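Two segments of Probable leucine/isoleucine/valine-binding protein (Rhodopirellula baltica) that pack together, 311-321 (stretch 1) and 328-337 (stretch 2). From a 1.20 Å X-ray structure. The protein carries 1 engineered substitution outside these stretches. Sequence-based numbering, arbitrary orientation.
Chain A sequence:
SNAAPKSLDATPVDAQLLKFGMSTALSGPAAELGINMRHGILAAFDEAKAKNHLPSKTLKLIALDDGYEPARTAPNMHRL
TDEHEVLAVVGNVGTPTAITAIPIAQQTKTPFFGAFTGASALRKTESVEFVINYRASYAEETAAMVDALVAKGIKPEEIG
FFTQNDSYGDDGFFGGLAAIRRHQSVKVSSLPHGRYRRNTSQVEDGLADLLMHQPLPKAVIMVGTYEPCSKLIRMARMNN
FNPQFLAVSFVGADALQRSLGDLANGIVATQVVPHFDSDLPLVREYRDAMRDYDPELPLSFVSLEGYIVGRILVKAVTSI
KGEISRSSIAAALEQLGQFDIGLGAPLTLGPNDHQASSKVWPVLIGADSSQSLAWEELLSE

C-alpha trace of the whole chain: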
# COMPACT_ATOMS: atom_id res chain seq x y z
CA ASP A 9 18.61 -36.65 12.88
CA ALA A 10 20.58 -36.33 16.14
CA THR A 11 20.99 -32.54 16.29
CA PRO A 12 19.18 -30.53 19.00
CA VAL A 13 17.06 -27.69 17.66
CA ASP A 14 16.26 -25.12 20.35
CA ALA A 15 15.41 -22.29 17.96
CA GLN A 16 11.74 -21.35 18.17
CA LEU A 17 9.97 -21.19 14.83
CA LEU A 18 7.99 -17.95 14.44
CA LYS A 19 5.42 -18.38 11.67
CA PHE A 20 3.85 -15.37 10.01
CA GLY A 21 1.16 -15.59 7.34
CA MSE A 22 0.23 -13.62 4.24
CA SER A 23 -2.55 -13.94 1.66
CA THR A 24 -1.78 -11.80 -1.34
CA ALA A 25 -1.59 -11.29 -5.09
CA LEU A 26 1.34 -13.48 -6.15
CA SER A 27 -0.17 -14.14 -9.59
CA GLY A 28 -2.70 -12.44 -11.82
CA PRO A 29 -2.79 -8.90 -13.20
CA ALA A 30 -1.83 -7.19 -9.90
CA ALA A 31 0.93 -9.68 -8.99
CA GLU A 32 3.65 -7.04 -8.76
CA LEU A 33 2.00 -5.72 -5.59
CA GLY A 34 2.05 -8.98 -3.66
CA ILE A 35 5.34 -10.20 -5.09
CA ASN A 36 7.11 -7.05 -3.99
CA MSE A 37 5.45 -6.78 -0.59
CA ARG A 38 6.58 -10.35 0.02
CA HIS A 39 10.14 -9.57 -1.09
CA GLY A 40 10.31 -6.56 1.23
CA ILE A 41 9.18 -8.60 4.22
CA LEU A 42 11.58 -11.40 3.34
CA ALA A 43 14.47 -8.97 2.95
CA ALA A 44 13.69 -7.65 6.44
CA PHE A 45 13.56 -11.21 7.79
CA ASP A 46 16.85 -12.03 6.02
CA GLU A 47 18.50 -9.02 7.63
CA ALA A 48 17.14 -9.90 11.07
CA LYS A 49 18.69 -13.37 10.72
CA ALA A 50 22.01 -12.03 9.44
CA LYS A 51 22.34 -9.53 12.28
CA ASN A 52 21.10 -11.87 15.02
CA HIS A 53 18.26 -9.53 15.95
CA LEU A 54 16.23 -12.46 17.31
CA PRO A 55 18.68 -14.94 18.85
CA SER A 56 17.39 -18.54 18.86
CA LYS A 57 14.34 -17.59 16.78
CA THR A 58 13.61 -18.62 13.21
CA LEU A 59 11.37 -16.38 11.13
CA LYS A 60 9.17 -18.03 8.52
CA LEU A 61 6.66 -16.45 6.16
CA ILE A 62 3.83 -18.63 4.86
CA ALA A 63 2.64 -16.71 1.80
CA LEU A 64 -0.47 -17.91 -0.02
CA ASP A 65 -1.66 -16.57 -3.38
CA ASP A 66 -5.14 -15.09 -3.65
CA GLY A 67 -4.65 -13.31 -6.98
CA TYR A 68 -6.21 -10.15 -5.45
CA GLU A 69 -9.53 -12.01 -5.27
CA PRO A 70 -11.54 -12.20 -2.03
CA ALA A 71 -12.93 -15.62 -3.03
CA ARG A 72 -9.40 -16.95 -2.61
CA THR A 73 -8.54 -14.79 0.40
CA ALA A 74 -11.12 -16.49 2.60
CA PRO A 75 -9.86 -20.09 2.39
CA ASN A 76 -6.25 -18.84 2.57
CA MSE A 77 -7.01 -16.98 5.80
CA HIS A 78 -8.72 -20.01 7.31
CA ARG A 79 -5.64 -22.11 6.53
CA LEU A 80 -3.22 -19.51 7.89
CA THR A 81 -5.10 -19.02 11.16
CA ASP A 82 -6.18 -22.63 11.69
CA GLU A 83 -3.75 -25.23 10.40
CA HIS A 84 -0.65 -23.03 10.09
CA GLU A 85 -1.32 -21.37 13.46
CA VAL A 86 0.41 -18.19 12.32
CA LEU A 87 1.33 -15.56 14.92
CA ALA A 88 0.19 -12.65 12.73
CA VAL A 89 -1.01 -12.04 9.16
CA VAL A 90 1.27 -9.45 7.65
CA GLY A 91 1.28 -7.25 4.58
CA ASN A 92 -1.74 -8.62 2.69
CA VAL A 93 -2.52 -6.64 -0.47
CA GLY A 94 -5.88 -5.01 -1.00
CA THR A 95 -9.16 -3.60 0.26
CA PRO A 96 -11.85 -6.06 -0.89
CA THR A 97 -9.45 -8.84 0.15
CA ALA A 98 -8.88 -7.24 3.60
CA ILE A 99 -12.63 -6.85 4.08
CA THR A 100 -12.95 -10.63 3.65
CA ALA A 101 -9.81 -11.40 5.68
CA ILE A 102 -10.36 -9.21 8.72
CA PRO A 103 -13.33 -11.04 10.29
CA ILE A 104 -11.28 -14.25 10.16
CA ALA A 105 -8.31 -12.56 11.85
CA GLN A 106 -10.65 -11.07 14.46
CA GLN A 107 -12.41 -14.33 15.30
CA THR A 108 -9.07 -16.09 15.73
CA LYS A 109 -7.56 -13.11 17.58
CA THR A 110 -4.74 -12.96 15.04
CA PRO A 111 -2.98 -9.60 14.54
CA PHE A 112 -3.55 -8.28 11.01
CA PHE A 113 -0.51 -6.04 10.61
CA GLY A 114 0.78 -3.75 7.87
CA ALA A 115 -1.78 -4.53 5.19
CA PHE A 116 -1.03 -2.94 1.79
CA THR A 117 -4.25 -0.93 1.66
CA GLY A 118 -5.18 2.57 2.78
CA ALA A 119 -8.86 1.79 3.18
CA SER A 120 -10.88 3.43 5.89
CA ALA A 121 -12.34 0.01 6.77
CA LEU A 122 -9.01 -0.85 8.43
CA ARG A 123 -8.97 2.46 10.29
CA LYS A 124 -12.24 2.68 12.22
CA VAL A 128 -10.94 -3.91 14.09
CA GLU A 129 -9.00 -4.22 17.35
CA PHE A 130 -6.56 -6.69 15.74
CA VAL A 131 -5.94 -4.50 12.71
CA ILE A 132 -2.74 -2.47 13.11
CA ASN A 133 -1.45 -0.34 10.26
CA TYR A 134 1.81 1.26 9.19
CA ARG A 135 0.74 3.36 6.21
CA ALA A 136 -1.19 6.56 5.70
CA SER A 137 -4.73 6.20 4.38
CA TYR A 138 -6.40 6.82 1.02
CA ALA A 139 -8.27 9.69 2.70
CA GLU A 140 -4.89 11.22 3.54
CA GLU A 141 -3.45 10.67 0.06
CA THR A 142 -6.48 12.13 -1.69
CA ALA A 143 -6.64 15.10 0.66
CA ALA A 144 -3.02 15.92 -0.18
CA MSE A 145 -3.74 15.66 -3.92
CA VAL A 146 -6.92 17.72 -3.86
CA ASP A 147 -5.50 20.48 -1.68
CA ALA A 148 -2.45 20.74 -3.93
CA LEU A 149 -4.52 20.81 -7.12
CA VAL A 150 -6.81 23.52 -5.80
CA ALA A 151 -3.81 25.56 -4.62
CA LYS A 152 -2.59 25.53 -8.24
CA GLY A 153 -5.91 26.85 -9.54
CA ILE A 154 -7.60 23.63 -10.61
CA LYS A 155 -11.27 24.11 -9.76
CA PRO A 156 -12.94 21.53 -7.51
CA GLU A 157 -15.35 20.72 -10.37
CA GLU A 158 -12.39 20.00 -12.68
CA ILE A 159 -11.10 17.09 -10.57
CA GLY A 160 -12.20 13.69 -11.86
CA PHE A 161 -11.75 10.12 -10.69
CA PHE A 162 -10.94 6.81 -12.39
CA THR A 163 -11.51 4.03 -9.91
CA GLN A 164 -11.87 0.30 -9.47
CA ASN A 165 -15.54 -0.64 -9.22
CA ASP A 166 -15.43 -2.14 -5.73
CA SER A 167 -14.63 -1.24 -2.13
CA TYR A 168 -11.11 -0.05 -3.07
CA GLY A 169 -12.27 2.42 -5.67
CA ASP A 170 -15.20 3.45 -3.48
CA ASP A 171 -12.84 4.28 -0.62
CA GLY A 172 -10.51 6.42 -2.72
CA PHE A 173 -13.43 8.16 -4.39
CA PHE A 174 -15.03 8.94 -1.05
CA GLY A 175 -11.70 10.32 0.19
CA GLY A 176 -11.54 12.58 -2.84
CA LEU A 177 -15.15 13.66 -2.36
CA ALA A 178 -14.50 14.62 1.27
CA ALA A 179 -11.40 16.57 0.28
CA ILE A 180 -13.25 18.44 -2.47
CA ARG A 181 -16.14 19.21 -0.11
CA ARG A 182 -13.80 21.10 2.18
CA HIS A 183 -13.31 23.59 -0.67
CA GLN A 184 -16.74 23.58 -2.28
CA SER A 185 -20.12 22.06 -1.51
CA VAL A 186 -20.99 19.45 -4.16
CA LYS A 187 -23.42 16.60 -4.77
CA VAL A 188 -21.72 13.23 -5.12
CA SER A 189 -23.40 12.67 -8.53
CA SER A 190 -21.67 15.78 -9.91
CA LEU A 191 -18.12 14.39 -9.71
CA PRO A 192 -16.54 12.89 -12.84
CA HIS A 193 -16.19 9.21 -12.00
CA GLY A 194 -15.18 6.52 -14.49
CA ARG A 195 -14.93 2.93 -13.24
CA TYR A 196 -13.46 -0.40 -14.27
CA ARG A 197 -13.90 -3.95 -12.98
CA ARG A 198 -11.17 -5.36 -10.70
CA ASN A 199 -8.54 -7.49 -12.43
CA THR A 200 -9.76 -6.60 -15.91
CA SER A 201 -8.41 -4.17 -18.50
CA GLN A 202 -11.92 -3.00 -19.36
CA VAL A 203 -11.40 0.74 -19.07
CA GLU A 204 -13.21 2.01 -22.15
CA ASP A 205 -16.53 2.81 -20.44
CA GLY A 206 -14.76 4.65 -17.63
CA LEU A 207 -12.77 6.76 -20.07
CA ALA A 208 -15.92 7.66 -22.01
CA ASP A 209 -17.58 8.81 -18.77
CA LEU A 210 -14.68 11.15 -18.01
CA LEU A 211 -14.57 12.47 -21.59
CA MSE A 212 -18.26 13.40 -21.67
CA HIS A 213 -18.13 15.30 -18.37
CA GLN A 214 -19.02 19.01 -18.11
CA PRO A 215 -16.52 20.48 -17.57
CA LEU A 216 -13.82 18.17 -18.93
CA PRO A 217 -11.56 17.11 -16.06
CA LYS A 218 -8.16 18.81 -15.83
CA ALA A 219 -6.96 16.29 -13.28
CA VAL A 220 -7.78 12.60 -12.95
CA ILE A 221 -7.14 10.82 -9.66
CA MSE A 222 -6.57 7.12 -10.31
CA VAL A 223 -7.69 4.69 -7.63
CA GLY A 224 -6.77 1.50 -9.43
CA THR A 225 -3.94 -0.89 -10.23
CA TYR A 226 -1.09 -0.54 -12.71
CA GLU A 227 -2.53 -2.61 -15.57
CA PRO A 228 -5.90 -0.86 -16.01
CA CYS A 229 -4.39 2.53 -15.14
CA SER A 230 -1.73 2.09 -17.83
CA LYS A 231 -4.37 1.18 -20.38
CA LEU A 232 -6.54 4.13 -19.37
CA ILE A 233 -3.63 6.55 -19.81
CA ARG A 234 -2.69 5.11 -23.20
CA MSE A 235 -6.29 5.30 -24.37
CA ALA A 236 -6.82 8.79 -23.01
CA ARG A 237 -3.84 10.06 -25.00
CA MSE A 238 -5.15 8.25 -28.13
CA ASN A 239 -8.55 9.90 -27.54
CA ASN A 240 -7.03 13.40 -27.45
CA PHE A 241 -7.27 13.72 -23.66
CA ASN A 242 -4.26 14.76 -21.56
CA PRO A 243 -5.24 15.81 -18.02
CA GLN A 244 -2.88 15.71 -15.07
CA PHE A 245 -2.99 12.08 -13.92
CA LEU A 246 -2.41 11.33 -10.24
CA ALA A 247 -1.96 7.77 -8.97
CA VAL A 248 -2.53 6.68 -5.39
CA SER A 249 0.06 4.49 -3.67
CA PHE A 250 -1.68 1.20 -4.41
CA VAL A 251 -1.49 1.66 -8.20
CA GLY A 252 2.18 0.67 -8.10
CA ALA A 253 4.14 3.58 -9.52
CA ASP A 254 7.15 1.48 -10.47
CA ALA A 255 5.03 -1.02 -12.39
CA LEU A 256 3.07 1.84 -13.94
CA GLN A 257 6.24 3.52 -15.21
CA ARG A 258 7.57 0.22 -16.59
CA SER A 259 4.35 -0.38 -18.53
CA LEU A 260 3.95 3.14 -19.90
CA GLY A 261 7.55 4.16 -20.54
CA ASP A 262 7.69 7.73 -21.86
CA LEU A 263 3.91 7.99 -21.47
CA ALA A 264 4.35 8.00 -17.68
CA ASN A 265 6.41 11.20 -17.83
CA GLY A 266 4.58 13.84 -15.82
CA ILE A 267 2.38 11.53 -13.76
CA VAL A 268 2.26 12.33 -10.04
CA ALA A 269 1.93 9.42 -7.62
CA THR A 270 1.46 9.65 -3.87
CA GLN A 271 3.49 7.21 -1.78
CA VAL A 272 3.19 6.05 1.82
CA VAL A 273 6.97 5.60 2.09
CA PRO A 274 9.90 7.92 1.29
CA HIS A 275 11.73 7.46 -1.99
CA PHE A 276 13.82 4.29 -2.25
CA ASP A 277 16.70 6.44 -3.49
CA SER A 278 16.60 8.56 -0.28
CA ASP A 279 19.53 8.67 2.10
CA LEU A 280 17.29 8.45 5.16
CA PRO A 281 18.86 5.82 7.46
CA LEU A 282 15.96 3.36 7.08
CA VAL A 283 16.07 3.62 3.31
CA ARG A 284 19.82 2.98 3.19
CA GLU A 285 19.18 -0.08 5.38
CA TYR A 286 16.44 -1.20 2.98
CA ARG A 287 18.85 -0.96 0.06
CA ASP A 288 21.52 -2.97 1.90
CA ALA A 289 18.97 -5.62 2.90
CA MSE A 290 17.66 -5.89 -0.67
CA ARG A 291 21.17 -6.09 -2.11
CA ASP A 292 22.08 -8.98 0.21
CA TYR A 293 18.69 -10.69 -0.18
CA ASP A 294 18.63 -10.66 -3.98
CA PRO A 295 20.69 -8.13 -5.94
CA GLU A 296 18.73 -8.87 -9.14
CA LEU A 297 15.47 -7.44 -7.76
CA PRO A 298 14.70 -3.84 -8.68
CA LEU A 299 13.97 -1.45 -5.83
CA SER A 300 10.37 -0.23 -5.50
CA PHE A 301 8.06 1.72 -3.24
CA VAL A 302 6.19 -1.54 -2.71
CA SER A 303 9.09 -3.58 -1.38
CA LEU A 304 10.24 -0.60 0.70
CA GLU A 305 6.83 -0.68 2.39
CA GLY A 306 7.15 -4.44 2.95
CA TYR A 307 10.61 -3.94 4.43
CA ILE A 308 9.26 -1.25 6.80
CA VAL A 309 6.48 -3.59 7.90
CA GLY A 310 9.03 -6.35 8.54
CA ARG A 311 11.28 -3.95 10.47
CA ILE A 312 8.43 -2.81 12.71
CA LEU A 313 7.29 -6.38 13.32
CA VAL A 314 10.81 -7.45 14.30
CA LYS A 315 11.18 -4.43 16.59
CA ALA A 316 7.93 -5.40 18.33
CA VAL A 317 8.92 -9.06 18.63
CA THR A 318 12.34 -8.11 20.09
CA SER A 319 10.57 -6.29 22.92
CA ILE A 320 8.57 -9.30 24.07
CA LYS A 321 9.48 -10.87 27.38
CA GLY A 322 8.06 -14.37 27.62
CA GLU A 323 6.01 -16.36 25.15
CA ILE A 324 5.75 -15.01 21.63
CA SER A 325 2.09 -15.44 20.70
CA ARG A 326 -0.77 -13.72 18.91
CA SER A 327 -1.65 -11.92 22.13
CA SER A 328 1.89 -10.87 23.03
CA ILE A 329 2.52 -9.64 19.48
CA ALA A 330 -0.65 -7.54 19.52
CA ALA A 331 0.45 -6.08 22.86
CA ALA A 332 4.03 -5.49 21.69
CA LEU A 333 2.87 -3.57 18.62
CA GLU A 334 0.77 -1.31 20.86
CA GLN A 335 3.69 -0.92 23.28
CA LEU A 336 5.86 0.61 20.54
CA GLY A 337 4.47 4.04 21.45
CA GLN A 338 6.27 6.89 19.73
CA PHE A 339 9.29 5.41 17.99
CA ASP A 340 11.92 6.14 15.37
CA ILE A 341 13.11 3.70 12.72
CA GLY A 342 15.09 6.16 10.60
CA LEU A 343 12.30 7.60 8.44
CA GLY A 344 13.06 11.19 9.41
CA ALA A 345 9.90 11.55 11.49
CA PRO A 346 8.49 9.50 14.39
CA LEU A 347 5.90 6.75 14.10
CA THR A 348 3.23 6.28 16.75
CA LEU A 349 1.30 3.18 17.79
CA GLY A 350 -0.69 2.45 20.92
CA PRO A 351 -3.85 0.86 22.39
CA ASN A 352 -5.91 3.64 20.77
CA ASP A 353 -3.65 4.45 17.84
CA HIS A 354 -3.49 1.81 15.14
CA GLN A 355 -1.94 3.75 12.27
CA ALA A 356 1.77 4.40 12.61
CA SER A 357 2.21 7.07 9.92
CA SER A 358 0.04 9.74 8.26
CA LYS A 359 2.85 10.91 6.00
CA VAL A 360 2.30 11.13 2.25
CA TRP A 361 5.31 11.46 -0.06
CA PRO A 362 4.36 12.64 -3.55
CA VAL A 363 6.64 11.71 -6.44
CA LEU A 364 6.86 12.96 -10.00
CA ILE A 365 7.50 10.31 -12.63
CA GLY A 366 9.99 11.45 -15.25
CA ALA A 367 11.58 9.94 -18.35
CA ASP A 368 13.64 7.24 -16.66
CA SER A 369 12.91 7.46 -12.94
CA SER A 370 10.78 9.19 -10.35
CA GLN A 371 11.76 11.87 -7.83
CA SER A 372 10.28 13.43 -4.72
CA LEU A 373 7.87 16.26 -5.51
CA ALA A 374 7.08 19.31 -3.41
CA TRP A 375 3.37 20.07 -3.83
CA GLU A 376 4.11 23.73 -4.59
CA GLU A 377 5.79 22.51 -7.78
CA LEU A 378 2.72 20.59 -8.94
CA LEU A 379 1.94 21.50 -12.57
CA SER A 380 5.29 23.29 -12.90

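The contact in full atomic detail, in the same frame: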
# COMPACT_ATOMS: atom_id res chain seq x y z
N ARG A 311 10.46 -4.60 9.45
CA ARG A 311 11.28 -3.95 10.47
C ARG A 311 10.48 -3.64 11.73
O ARG A 311 10.95 -3.87 12.84
CB ARG A 311 11.91 -2.66 9.93
CG ARG A 311 13.13 -2.85 9.03
CD ARG A 311 14.36 -3.25 9.83
NE ARG A 311 14.71 -2.22 10.80
CZ ARG A 311 15.46 -1.16 10.53
NH1 ARG A 311 15.97 -0.98 9.31
NH2 ARG A 311 15.73 -0.27 11.48
N ILE A 312 9.27 -3.12 11.56
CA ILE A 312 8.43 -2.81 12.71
C ILE A 312 8.02 -4.07 13.47
O ILE A 312 8.07 -4.11 14.70
CB ILE A 312 7.19 -1.99 12.31
CG1 ILE A 312 7.61 -0.65 11.69
CG2 ILE A 312 6.27 -1.77 13.51
CD1 ILE A 312 6.48 0.09 11.02
N LEU A 313 7.64 -5.10 12.73
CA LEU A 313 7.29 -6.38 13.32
C LEU A 313 8.44 -6.94 14.15
O LEU A 313 8.24 -7.36 15.31
CB LEU A 313 6.90 -7.37 12.24
CG LEU A 313 6.53 -8.77 12.74
CD1 LEU A 313 5.30 -8.72 13.63
CD2 LEU A 313 6.34 -9.70 11.56
N VAL A 314 9.64 -6.95 13.58
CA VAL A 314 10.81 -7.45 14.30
C VAL A 314 11.10 -6.62 15.55
O VAL A 314 11.37 -7.18 16.61
CB VAL A 314 12.04 -7.53 13.36
CG1 VAL A 314 13.32 -7.75 14.15
CG2 VAL A 314 11.85 -8.63 12.31
N LYS A 315 11.02 -5.30 15.43
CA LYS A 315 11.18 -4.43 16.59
C LYS A 315 10.19 -4.80 17.70
O LYS A 315 10.57 -4.93 18.87
CB LYS A 315 11.02 -2.97 16.18
CG LYS A 315 11.24 -1.96 17.31
CD LYS A 315 11.20 -0.53 16.78
CE LYS A 315 11.42 0.51 17.86
NZ LYS A 315 12.86 0.56 18.28
N ALA A 316 8.93 -5.00 17.34
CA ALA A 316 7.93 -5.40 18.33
C ALA A 316 8.27 -6.76 18.94
O ALA A 316 8.21 -6.92 20.16
CB ALA A 316 6.53 -5.42 17.71
N VAL A 317 8.61 -7.73 18.11
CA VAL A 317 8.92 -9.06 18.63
C VAL A 317 10.12 -9.03 19.58
O VAL A 317 10.11 -9.70 20.62
CB VAL A 317 9.14 -10.08 17.48
CG1 VAL A 317 9.64 -11.41 18.03
CG2 VAL A 317 7.84 -10.27 16.71
N THR A 318 11.13 -8.22 19.26
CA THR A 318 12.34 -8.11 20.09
C THR A 318 12.01 -7.65 21.51
O THR A 318 12.69 -8.02 22.47
CB THR A 318 13.35 -7.11 19.46
OG1 THR A 318 13.76 -7.58 18.17
CG2 THR A 318 14.58 -6.95 20.33
N SER A 319 10.94 -6.86 21.64
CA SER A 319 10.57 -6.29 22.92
C SER A 319 9.84 -7.27 23.84
O SER A 319 9.68 -7.00 25.02
CB SER A 319 9.68 -5.06 22.72
OG SER A 319 8.36 -5.43 22.37
N ILE A 320 9.39 -8.39 23.29
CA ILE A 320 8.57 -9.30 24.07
C ILE A 320 9.40 -10.03 25.10
O ILE A 320 10.47 -10.56 24.79
CB ILE A 320 7.86 -10.34 23.16
CG1 ILE A 320 6.85 -9.64 22.25
CG2 ILE A 320 7.14 -11.39 24.00
CD1 ILE A 320 6.22 -10.54 21.21
N LYS A 321 8.91 -10.05 26.33
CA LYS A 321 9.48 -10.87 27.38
C LYS A 321 8.50 -11.99 27.67
O LYS A 321 7.36 -11.75 28.07
CB LYS A 321 9.71 -10.06 28.65
CG LYS A 321 10.51 -8.79 28.45
CD LYS A 321 10.82 -8.16 29.80
CE LYS A 321 11.65 -6.89 29.67
NZ LYS A 321 13.01 -7.17 29.13
N SER A 328 0.72 -11.68 22.66
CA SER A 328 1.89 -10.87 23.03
C SER A 328 2.39 -10.02 21.86
O SER A 328 2.97 -8.96 22.06
CB SER A 328 3.00 -11.71 23.67
OG SER A 328 3.59 -12.59 22.73
N ILE A 329 2.16 -10.47 20.63
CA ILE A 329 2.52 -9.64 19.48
C ILE A 329 1.60 -8.43 19.36
O ILE A 329 2.06 -7.32 19.13
CB ILE A 329 2.57 -10.46 18.18
CG1 ILE A 329 3.81 -11.35 18.20
CG2 ILE A 329 2.57 -9.53 16.95
CD1 ILE A 329 3.88 -12.33 17.06
N ALA A 330 0.30 -8.64 19.54
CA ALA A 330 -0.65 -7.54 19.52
C ALA A 330 -0.26 -6.50 20.58
O ALA A 330 -0.23 -5.30 20.30
CB ALA A 330 -2.06 -8.05 19.75
N ALA A 331 0.06 -6.97 21.78
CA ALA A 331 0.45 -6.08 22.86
C ALA A 331 1.76 -5.36 22.54
O ALA A 331 1.90 -4.17 22.79
CB ALA A 331 0.56 -6.84 24.18
N ALA A 332 2.72 -6.08 21.98
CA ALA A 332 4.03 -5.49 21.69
C ALA A 332 3.94 -4.40 20.63
O ALA A 332 4.66 -3.40 20.69
CB ALA A 332 5.01 -6.56 21.27
N LEU A 333 3.08 -4.60 19.63
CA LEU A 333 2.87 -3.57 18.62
C LEU A 333 2.31 -2.30 19.27
O LEU A 333 2.76 -1.20 18.96
CB LEU A 333 1.95 -4.09 17.52
CG LEU A 333 2.59 -5.10 16.56
CD1 LEU A 333 1.52 -5.82 15.74
CD2 LEU A 333 3.60 -4.41 15.64
N GLU A 334 1.36 -2.46 20.18
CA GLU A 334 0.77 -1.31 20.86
C GLU A 334 1.74 -0.65 21.84
O GLU A 334 1.63 0.54 22.13
CB GLU A 334 -0.53 -1.71 21.56
CG GLU A 334 -1.61 -2.11 20.56
CD GLU A 334 -2.94 -2.47 21.20
OE1 GLU A 334 -2.98 -2.68 22.43
OE2 GLU A 334 -3.94 -2.53 20.47
N GLN A 335 2.70 -1.42 22.34
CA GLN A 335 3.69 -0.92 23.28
C GLN A 335 4.79 -0.12 22.59
O GLN A 335 5.60 0.52 23.26
CB GLN A 335 4.29 -2.10 24.07
CG GLN A 335 5.11 -1.71 25.28
N LEU A 336 4.83 -0.15 21.26
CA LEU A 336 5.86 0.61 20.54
C LEU A 336 5.82 2.11 20.86
O LEU A 336 6.86 2.77 20.91
CB LEU A 336 5.75 0.38 19.03
CG LEU A 336 6.22 -0.97 18.50
CD1 LEU A 336 5.74 -1.17 17.07
CD2 LEU A 336 7.73 -1.07 18.58
N GLY A 337 4.62 2.63 21.11
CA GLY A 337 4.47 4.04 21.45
C GLY A 337 4.97 4.94 20.34
O GLY A 337 4.76 4.67 19.16
O HOH W 1 7.03 -3.04 21.75

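When two helices cross steeply, they can touch along only a short length, and the quality of the contact depends on what occupies the crossing point and what closes in around it. The pair formed by residues 311-319 and 328-335 of this probable leucine/isoleucine/valine-binding protein is a compact example. The axes make an angle of 106° and approach to 8.4 Å, and the contact buries 468 Å² in all, counting both sides. No direct hydrogen bond joins the stretches; the packing is mainly apolar.

The crossing point belongs to two alanines. Ala316 and Ala332 point toward the opposing stretch, and their CA atoms lie 5.1 Å apart. With only a methyl group on each side, the backbones can come close: Ala316 CB is 4.0 Å from Ala332 CB, and the carbonyl oxygen Ala316 O lies 3.4 Å from Ala332 CB. Small residues at the centre thus leave the larger ones to fill the flanks.

Leu336, near the C-terminal end of its stretch and still with helical backbone angles, covers the most surface, with 70 Å² of the residue buried by the other segment. Its side chain, in the m,t rotamer, lies over the first helix and meets residues on successive turns. Leu336 CD1 sits 3.6 Å from Ile312 CG2, while Leu336 CD2 is 3.8 Å from Lys315 CG. The latter contact uses the aliphatic part of a lysine whose chain is extended through chi3, so that a residue with a charged end still contributes hydrocarbon to the packing. Beside it, Leu333 leaves its helix sideways, but the end of its side chain comes nearer, bringing Leu333 CD2 to 3.7 Å from Ala316 CB.

Ile320 plays the corresponding part for the first stretch, with 64 Å² covered. It follows the helix directly, and its psi of 131° shows that the backbone has already left helical geometry. Its CA-to-CB bond points toward the second stretch, and its m,t side chain lies along the second helix from Ala332 back to Ser328: Ile320 CG1 lies 3.7 Å from Ala332 CB, and Ile320 CD1 is 3.9 Å from Ile329 CG1. Ile320 CD1 also approaches Ser328 OG at 3.7 Å, a contact between a methyl group and a hydroxyl. Ile329 is touched more loosely by the helix itself, with Val317 CG2 4.4 Å from Ile329 CG1 and Leu313 CD1 4.4 Å from Ile329 CG2.

A polar link completes the picture. The hydroxyl of Ser319 donates a hydrogen bond to its own helix, from Ser319 OG to Ala316 O at 2.7 Å, and accepts one from water 1, whose O lies 2.8 Å from Ser319 OG. The same water donates to the second helix, with water 1 O 2.6 Å from Ala332 O, and so links the Ser319 side chain to the backbone carbonyl of Ala332. The general lesson is economical: alanines permit the approach, two large aliphatic residues, Leu336 and Ile320, broaden it, and a single water supplies a polar connection.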